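Local structure of putative rRNA methyltransferase (Sorangium cellulosum, 4RWZ) at residues M61-S65 with L81-A85; V129-G133 with T210-I214; A25-V31 with A98-N104. The protein methylates 16S ribosomal RNA, probably at the N1 position of adenine 1408, and so confers resistance to aminoglycoside antibiotics. All blocks are in the same frame, centred on the assembly; numbering follows the deposited sequence.

In the fold
After the hairpin of strands 2-5 and 8-11 and helix 14-21, the chain enters strand 26-31. Interaction 3 closes the long loop from there to strand 98-104, joining two neighbouring parallel strands at the middle of the seven-stranded sheet. Interaction 1 is nested inside that loop. It packs helix 62-68 on strand 80-84, an outermost strand of the sheet. Interaction 2 opens only after interaction 3 has closed. It ties the turn before strand 133-139 to the end of strand 207-213. Interactions 2 and 3 touch, and Arg130 N probably bonds to Ala98 O. Interactions 1 and 2 lie about 25 Å apart, centre to centre, on opposite sides of the chain's centre.

Interaction 1. Residues M61-S65 with L81-A85; sequences MREVS and LFVVA
In the beta-alpha-beta unit formed by strand 49-55, helix 62-68 and strand 80-84, the start of the helix packs on the closing strand through Met61, Val64, Ser65 and Phe82. This unit belongs to the Rossmann-like sheet of the methyltransferase. The contact is buried and centres on the Phe82 ring. Val64 lies over one face of that ring. Val64 CG1 is 3.7 Å from the Phe82 ring centroid, nearly over the ring centre, a CH-pi contact. The other methyl, Val64 CG2, reaches the far end of the ring, 3.5 Å from Phe82 CZ. Met61 comes to the edge instead. Met61 SD is 5.2 Å from the Phe82 ring centroid and 77° off the normal, which makes a Met-aromatic contact. Met61 SD also packs on the root of the side chain, 3.8 Å from Phe82 CB. The Met61 chain then bends at its last torsion (chi3 -67°). This turns Met61 CE along the strand, to 3.4 Å from Val83 O and on to Val84 CG2.

Ser65 completes the grip, with CA and CB beside Phe82 CD2. Its hydroxyl turns back into the helix. Met61 is the N-cap residue. Its carbonyl takes the backbone bond from Ser65 N and a second one from the Ser65 hydroxyl, from opposite faces of its plane. Ser65 OG is also bonded to Gly6 N, near strand 2-5. Side chains of helix 37-45 adjoin the same cluster, Tyr40 at Val64 and Val39 at Phe82. Ser65 OG lies 2.8 Å from Met61 O, 36° out of the carbonyl plane.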
loop_
_atom_site.group_PDB
_atom_site.type_symbol
_atom_site.label_atom_id
_atom_site.label_comp_id
_atom_site.label_asym_id
_atom_site.label_seq_id
_atom_site.Cartn_x
_atom_site.Cartn_y
_atom_site.Cartn_z
ATOM N N MET A 61 13.162 1.792 -6.326
ATOM C CA MET A 61 12.646 0.526 -6.917
ATOM C C MET A 61 13.452 0.134 -8.163
ATOM O O MET A 61 13.096 -0.809 -8.843
ATOM C CB MET A 61 11.174 0.690 -7.317
ATOM C CG MET A 61 10.308 0.997 -6.119
ATOM S SD MET A 61 8.563 1.242 -6.525
ATOM C CE MET A 61 8.699 2.772 -7.475
ATOM N N ARG A 62 14.529 0.845 -8.454
ATOM C CA ARG A 62 15.289 0.588 -9.697
ATOM C C ARG A 62 15.710 -0.879 -9.756
ATOM O O ARG A 62 15.514 -1.575 -10.764
ATOM C CB ARG A 62 16.538 1.458 -9.749
ATOM C CG ARG A 62 17.445 1.079 -10.955
ATOM C CD ARG A 62 18.887 1.587 -10.790
ATOM N NE ARG A 62 19.562 0.961 -9.646
ATOM C CZ ARG A 62 19.978 -0.315 -9.610
ATOM N NH1 ARG A 62 19.783 -1.155 -10.638
ATOM N NH2 ARG A 62 20.584 -0.765 -8.521
ATOM N N GLU A 63 16.316 -1.324 -8.670
ATOM C CA GLU A 63 16.920 -2.655 -8.670
ATOM C C GLU A 63 15.911 -3.779 -8.805
ATOM O O GLU A 63 16.039 -4.738 -9.638
ATOM C CB GLU A 63 17.761 -2.849 -7.406
ATOM C CG GLU A 63 18.245 -4.303 -7.283
ATOM C CD GLU A 63 19.047 -4.580 -5.982
ATOM O OE1 GLU A 63 19.483 -3.630 -5.294
ATOM O OE2 GLU A 63 19.201 -5.766 -5.653
ATOM N N VAL A 64 14.928 -3.736 -7.919
ATOM C CA VAL A 64 13.907 -4.773 -7.938
ATOM C C VAL A 64 13.092 -4.759 -9.213
ATOM O O VAL A 64 12.704 -5.831 -9.687
ATOM C CB VAL A 64 12.922 -4.671 -6.705
ATOM C CG1 VAL A 64 12.027 -3.447 -6.825
ATOM C CG2 VAL A 64 12.049 -5.909 -6.652
ATOM N N SER A 65 12.804 -3.551 -9.757
ATOM C CA SER A 65 11.955 -3.507 -10.962
ATOM C C SER A 65 12.748 -4.050 -12.196
ATOM O O SER A 65 12.168 -4.693 -13.044
ATOM C CB SER A 65 11.401 -2.095 -11.247
ATOM O OG SER A 65 12.426 -1.165 -11.531
ATOM N N LEU A 81 4.835 -5.619 -10.343
ATOM C CA LEU A 81 4.888 -4.325 -11.019
ATOM C C LEU A 81 5.281 -3.260 -10.005
ATOM O O LEU A 81 4.829 -3.313 -8.850
ATOM C CB LEU A 81 3.501 -3.948 -11.576
ATOM C CG LEU A 81 3.465 -2.687 -12.467
ATOM C CD1 LEU A 81 4.245 -2.974 -13.755
ATOM C CD2 LEU A 81 1.979 -2.366 -12.735
ATOM N N PHE A 82 6.081 -2.276 -10.447
ATOM C CA PHE A 82 6.516 -1.156 -9.570
ATOM C C PHE A 82 6.110 0.189 -10.139
ATOM O O PHE A 82 6.411 0.464 -11.286
ATOM C CB PHE A 82 8.033 -1.254 -9.348
ATOM C CG PHE A 82 8.343 -2.540 -8.621
ATOM C CD1 PHE A 82 8.198 -2.612 -7.240
ATOM C CD2 PHE A 82 8.641 -3.674 -9.340
ATOM C CE1 PHE A 82 8.376 -3.830 -6.579
ATOM C CE2 PHE A 82 8.815 -4.909 -8.692
ATOM C CZ PHE A 82 8.718 -4.958 -7.302
ATOM N N VAL A 83 5.410 0.981 -9.333
ATOM C CA VAL A 83 4.710 2.190 -9.763
ATOM C C VAL A 83 5.196 3.386 -8.955
ATOM O O VAL A 83 5.361 3.298 -7.742
ATOM C CB VAL A 83 3.185 1.996 -9.545
ATOM C CG1 VAL A 83 2.392 3.321 -9.725
ATOM C CG2 VAL A 83 2.709 0.898 -10.536
ATOM N N VAL A 84 5.455 4.495 -9.624
ATOM C CA VAL A 84 5.934 5.661 -8.918
ATOM C C VAL A 84 4.765 6.614 -8.605
ATOM O O VAL A 84 4.163 7.218 -9.526
ATOM C CB VAL A 84 6.989 6.451 -9.791
ATOM C CG1 VAL A 84 7.524 7.588 -9.000
ATOM C CG2 VAL A 84 8.120 5.489 -10.200
ATOM N N ALA A 85 4.458 6.769 -7.321
ATOM C CA ALA A 85 3.359 7.660 -6.897
ATOM C C ALA A 85 3.454 7.925 -5.394
ATOM O O ALA A 85 3.996 7.130 -4.632
ATOM C CB ALA A 85 1.993 7.055 -7.235
#

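Interaction 2. Residues V129-G133 with T210-I214; sequences VRPGG and TAEAI
Gly132 and Gly133 meet Ala213 through two backbone hydrogen bonds, where a type II beta turn abuts the last residues of strand 207-213. The turn runs from Arg130 to Gly133 and leads into strand 133-139. That strand is the antiparallel neighbour of 207-213 in the mixed sheet. Gly132 N donates to Ala213 O at 2.8 Å (155° at the hydrogen). Ala213 N donates to Gly133 O, also at 2.8 Å, and this bond is straighter (168°). Ala213 is therefore held through both its N-H and its carbonyl. The turn is closed within itself by Gly133 N bonding to Arg130 O. Glu212 CA adds a CA-H...O contact to Gly133 O at 3.4 Å.

The apolar part is small. Ala213 CB points at the turn and sits 3.5 Å from Val129 CG1. It lies equally close to Arg130 O.

The polar side-chain part belongs to Glu212. Its chain is extended, with CG anti to the backbone N, and this brings the carboxylate alongside the turn, with Glu212 OE2 4.0 Å from Gly132 CA. A water donates to Gly132 O at 2.9 Å and makes a weak bond to Glu212 OE2. The main partner of the carboxylate lies elsewhere, in a salt bridge from OE1 to Arg179 on strand 176-183.

The third residue of this type II turn, Gly132, has a positive phi (84°), where a CB would press on Pro131 O, so a residue without a side chain suits it. The contact is mostly backbone to backbone, so main-chain polar groups chiefly fix the turn to the sheet.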
loop_
_atom_site.group_PDB
_atom_site.type_symbol
_atom_site.label_atom_id
_atom_site.label_comp_id
_atom_site.label_asym_id
_atom_site.label_seq_id
_atom_site.Cartn_x
_atom_site.Cartn_y
_atom_site.Cartn_z
ATOM N N VAL A 129 -8.891 0.014 -2.960
ATOM C CA VAL A 129 -9.304 -1.296 -2.495
ATOM C C VAL A 129 -10.657 -1.689 -3.065
ATOM O O VAL A 129 -11.564 -0.883 -3.100
ATOM C CB VAL A 129 -9.387 -1.304 -0.967
ATOM C CG1 VAL A 129 -9.669 -2.739 -0.445
ATOM C CG2 VAL A 129 -8.039 -0.828 -0.406
ATOM N N ARG A 130 -10.795 -2.934 -3.487
ATOM C CA ARG A 130 -12.102 -3.370 -4.006
ATOM C C ARG A 130 -13.004 -3.654 -2.816
ATOM O O ARG A 130 -12.503 -3.957 -1.714
ATOM C CB ARG A 130 -11.952 -4.575 -4.954
ATOM C CG ARG A 130 -11.693 -5.883 -4.321
ATOM C CD ARG A 130 -11.604 -6.969 -5.405
ATOM N NE ARG A 130 -10.522 -6.680 -6.332
ATOM C CZ ARG A 130 -10.546 -6.998 -7.626
ATOM N NH1 ARG A 130 -11.632 -7.603 -8.125
ATOM N NH2 ARG A 130 -9.496 -6.702 -8.419
ATOM N N PRO A 131 -14.335 -3.524 -2.999
ATOM C CA PRO A 131 -15.287 -3.871 -1.923
ATOM C C PRO A 131 -14.986 -5.246 -1.371
ATOM O O PRO A 131 -14.676 -6.172 -2.138
ATOM C CB PRO A 131 -16.655 -3.884 -2.632
ATOM C CG PRO A 131 -16.485 -2.948 -3.788
ATOM C CD PRO A 131 -15.024 -3.092 -4.228
ATOM N N GLY A 132 -14.931 -5.357 -0.050
ATOM C CA GLY A 132 -14.590 -6.623 0.574
ATOM C C GLY A 132 -13.095 -6.895 0.690
ATOM O O GLY A 132 -12.682 -7.857 1.310
ATOM N N GLY A 133 -12.263 -6.052 0.095
ATOM C CA GLY A 133 -10.840 -6.223 0.233
ATOM C C GLY A 133 -10.350 -5.769 1.602
ATOM O O GLY A 133 -11.133 -5.319 2.458
ATOM N N THR A 210 -5.914 -3.996 10.865
ATOM C CA THR A 210 -6.447 -4.397 9.562
ATOM C C THR A 210 -7.869 -3.867 9.467
ATOM O O THR A 210 -8.524 -3.611 10.471
ATOM C CB THR A 210 -6.484 -5.955 9.327
ATOM O OG1 THR A 210 -7.491 -6.536 10.162
ATOM C CG2 THR A 210 -5.111 -6.612 9.580
ATOM N N ALA A 211 -8.336 -3.617 8.251
ATOM C CA ALA A 211 -9.709 -3.196 8.093
ATOM C C ALA A 211 -10.253 -3.685 6.765
ATOM O O ALA A 211 -9.494 -3.925 5.814
ATOM C CB ALA A 211 -9.815 -1.645 8.181
ATOM N N GLU A 212 -11.556 -3.834 6.699
ATOM C CA GLU A 212 -12.192 -4.343 5.484
ATOM C C GLU A 212 -12.846 -3.200 4.712
ATOM O O GLU A 212 -13.537 -2.380 5.310
ATOM C CB GLU A 212 -13.273 -5.380 5.858
ATOM C CG GLU A 212 -14.028 -5.950 4.640
ATOM C CD GLU A 212 -15.116 -6.964 5.047
ATOM O OE1 GLU A 212 -15.120 -7.396 6.205
ATOM O OE2 GLU A 212 -15.984 -7.293 4.223
ATOM N N ALA A 213 -12.669 -3.176 3.396
ATOM C CA ALA A 213 -13.327 -2.139 2.602
ATOM C C ALA A 213 -14.802 -2.476 2.561
ATOM O O ALA A 213 -15.187 -3.575 2.132
ATOM C CB ALA A 213 -12.749 -2.097 1.198
ATOM N N ILE A 214 -15.627 -1.545 3.026
ATOM C CA ILE A 214 -17.063 -1.776 3.017
ATOM C C ILE A 214 -17.883 -0.887 2.100
ATOM O O ILE A 214 -17.405 0.071 1.476
ATOM C CB ILE A 214 -17.650 -1.680 4.466
ATOM C CG1 ILE A 214 -17.294 -0.334 5.067
ATOM C CG2 ILE A 214 -17.165 -2.876 5.331
ATOM C CD1 ILE A 214 -17.863 -0.064 6.470
HETATM O O HOH W 1 -14.539 -9.804 2.317
#

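Interaction 3. Residues A25-V31 with A98-N104; sequences ARVLIDV and AHTLTLN
Arg26 lies over a face of the His99 ring at the start of two parallel strands, 26-31 and 98-104, which are neighbours in the Rossmann-like methyltransferase sheet. Arg26 CG is 4.2 Å from the His99 ring centroid, almost on its normal. The chain then bends and brings the guanidinium back toward His99 CB, which sits over one of its faces. The guanidinium and ring planes are 40° apart, so the two groups are not stacked flat. The ring is also held by the strand, since Val27 N donates to His99 ND1 at 3.0 Å, from 30° out of the ring plane. Nearby, Val27 O accepts from both His99 N and Thr100 N. Here the chain turns a corner at His99. Beyond it, the ladder continues with bonds from Ile29 N to Thr100 O, Thr102 N to Ile29 O and Val31 N to Thr102 O.

Leu28, Asp30, Thr100 and Thr102 share one face of the sheet. The Leu28 and Thr102 side chains cross at about a right angle, with Leu28 CD1 3.7 Å from Thr102 CG2. Ile29 and Leu101 occupy the opposite face. Leu101 CD1 touches both Ile29 CB and Val31 CG2, 3.5 Å from Val31 CG2. Ile29 CD1 meets Ala98 CB.

Strand 26-31 leads into a glycine-rich loop, as the first strand does in Rossmann-like AdoMet-dependent methyltransferases, where that loop usually binds the cofactor. The polar end is at Asp30. With CG anti to the backbone N (chi1 -179°), the carboxylate stands off the face shared with Thr102. Its OD2 accepts from a water and is hydrogen-bonded to Thr33 OG1, just past the strand. A second water lies 2.6 Å from Asp30 OD1 and accepts from Asn104 N. Thr102 OG1 donates to Asp30 OD1 at 2.7 Å, from above the carboxylate plane.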
loop_
_atom_site.group_PDB
_atom_site.type_symbol
_atom_site.label_atom_id
_atom_site.label_comp_id
_atom_site.label_asym_id
_atom_site.label_seq_id
_atom_site.Cartn_x
_atom_site.Cartn_y
_atom_site.Cartn_z
ATOM N N ALA A 25 -5.965 -14.085 -10.275
ATOM C CA ALA A 25 -7.155 -14.149 -9.449
ATOM C C ALA A 25 -7.228 -13.027 -8.404
ATOM O O ALA A 25 -8.315 -12.639 -7.984
ATOM C CB ALA A 25 -7.226 -15.498 -8.765
ATOM N N ARG A 26 -6.073 -12.535 -7.958
ATOM C CA ARG A 26 -6.026 -11.534 -6.886
ATOM C C ARG A 26 -5.033 -10.445 -7.208
ATOM O O ARG A 26 -4.134 -10.638 -8.040
ATOM C CB ARG A 26 -5.645 -12.197 -5.555
ATOM C CG ARG A 26 -6.757 -13.129 -4.988
ATOM C CD ARG A 26 -6.292 -13.910 -3.772
ATOM N NE ARG A 26 -6.058 -13.089 -2.586
ATOM C CZ ARG A 26 -7.014 -12.645 -1.769
ATOM N NH1 ARG A 26 -8.288 -12.939 -2.014
ATOM N NH2 ARG A 26 -6.700 -11.910 -0.706
ATOM N N VAL A 27 -5.198 -9.311 -6.532
ATOM C CA VAL A 27 -4.284 -8.187 -6.646
ATOM C C VAL A 27 -3.870 -7.717 -5.271
ATOM O O VAL A 27 -4.701 -7.569 -4.360
ATOM C CB VAL A 27 -4.959 -6.992 -7.371
ATOM C CG1 VAL A 27 -3.998 -5.777 -7.446
ATOM C CG2 VAL A 27 -5.445 -7.418 -8.759
ATOM N N LEU A 28 -2.566 -7.509 -5.107
ATOM C CA LEU A 28 -2.008 -6.953 -3.889
ATOM C C LEU A 28 -1.358 -5.634 -4.260
ATOM O O LEU A 28 -0.700 -5.547 -5.304
ATOM C CB LEU A 28 -0.940 -7.924 -3.343
ATOM C CG LEU A 28 0.091 -7.413 -2.366
ATOM C CD1 LEU A 28 -0.525 -7.071 -1.003
ATOM C CD2 LEU A 28 1.199 -8.513 -2.175
ATOM N N ILE A 29 -1.613 -4.587 -3.466
ATOM C CA ILE A 29 -0.894 -3.322 -3.671
ATOM C C ILE A 29 -0.197 -2.982 -2.391
ATOM O O ILE A 29 -0.808 -2.959 -1.313
ATOM C CB ILE A 29 -1.843 -2.192 -4.099
ATOM C CG1 ILE A 29 -2.554 -2.630 -5.413
ATOM C CG2 ILE A 29 -1.043 -0.835 -4.213
ATOM C CD1 ILE A 29 -3.608 -1.555 -5.924
ATOM N N ASP A 30 1.099 -2.693 -2.483
ATOM C CA ASP A 30 1.888 -2.366 -1.297
ATOM C C ASP A 30 2.278 -0.900 -1.398
ATOM O O ASP A 30 3.046 -0.557 -2.266
ATOM C CB ASP A 30 3.164 -3.247 -1.289
ATOM C CG ASP A 30 4.062 -3.004 -0.048
ATOM O OD1 ASP A 30 3.499 -2.864 1.077
ATOM O OD2 ASP A 30 5.358 -3.010 -0.152
ATOM N N VAL A 31 1.759 -0.039 -0.516
ATOM C CA VAL A 31 2.001 1.416 -0.649
ATOM C C VAL A 31 3.184 1.797 0.206
ATOM O O VAL A 31 3.272 1.363 1.373
ATOM C CB VAL A 31 0.717 2.166 -0.198
ATOM C CG1 VAL A 31 0.958 3.656 -0.099
ATOM C CG2 VAL A 31 -0.331 1.876 -1.196
ATOM N N ALA A 98 -7.453 -3.492 -5.504
ATOM C CA ALA A 98 -6.720 -4.380 -4.562
ATOM C C ALA A 98 -7.644 -5.284 -3.779
ATOM O O ALA A 98 -8.611 -4.812 -3.200
ATOM C CB ALA A 98 -5.823 -3.562 -3.565
ATOM N N HIS A 99 -7.341 -6.585 -3.759
ATOM C CA HIS A 99 -7.939 -7.485 -2.760
ATOM C C HIS A 99 -7.249 -7.274 -1.427
ATOM O O HIS A 99 -7.871 -7.427 -0.381
ATOM C CB HIS A 99 -7.741 -8.957 -3.149
ATOM C CG HIS A 99 -8.512 -9.356 -4.352
ATOM N ND1 HIS A 99 -8.078 -9.108 -5.636
ATOM C CD2 HIS A 99 -9.710 -9.987 -4.467
ATOM C CE1 HIS A 99 -8.971 -9.576 -6.491
ATOM N NE2 HIS A 99 -9.971 -10.100 -5.808
ATOM N N THR A 100 -5.960 -6.900 -1.479
ATOM C CA THR A 100 -5.159 -6.627 -0.275
ATOM C C THR A 100 -4.299 -5.398 -0.493
ATOM O O THR A 100 -3.577 -5.332 -1.508
ATOM C CB THR A 100 -4.212 -7.819 0.033
ATOM O OG1 THR A 100 -4.980 -9.040 0.026
ATOM C CG2 THR A 100 -3.524 -7.620 1.391
ATOM N N LEU A 101 -4.343 -4.439 0.444
ATOM C CA LEU A 101 -3.490 -3.248 0.362
ATOM C C LEU A 101 -2.636 -3.262 1.612
ATOM O O LEU A 101 -3.172 -3.222 2.715
ATOM C CB LEU A 101 -4.357 -1.996 0.390
ATOM C CG LEU A 101 -3.654 -0.633 0.472
ATOM C CD1 LEU A 101 -2.920 -0.451 -0.755
ATOM C CD2 LEU A 101 -4.813 0.427 0.619
ATOM N N THR A 102 -1.318 -3.304 1.457
ATOM C CA THR A 102 -0.430 -3.383 2.612
ATOM C C THR A 102 0.340 -2.070 2.849
ATOM O O THR A 102 0.715 -1.354 1.897
ATOM C CB THR A 102 0.580 -4.555 2.488
ATOM O OG1 THR A 102 1.322 -4.405 1.255
ATOM C CG2 THR A 102 -0.179 -5.924 2.512
ATOM N N LEU A 103 0.497 -1.711 4.133
ATOM C CA LEU A 103 1.395 -0.584 4.517
ATOM C C LEU A 103 2.314 -1.165 5.562
ATOM O O LEU A 103 1.907 -1.371 6.709
ATOM C CB LEU A 103 0.615 0.574 5.127
ATOM C CG LEU A 103 -0.205 1.297 4.039
ATOM C CD1 LEU A 103 -1.536 0.765 4.146
ATOM C CD2 LEU A 103 -0.227 2.796 4.101
ATOM N N ASN A 104 3.543 -1.450 5.161
ATOM C CA ASN A 104 4.528 -2.101 6.043
ATOM C C ASN A 104 5.486 -1.068 6.577
ATOM O O ASN A 104 6.303 -0.561 5.822
ATOM C CB ASN A 104 5.344 -3.111 5.244
ATOM C CG ASN A 104 4.522 -4.300 4.837
ATOM O OD1 ASN A 104 3.818 -4.843 5.664
ATOM N ND2 ASN A 104 4.576 -4.689 3.563
HETATM O O HOH W 2 4.434 -0.881 2.540
HETATM O O HOH W 3 6.894 -3.178 1.948
#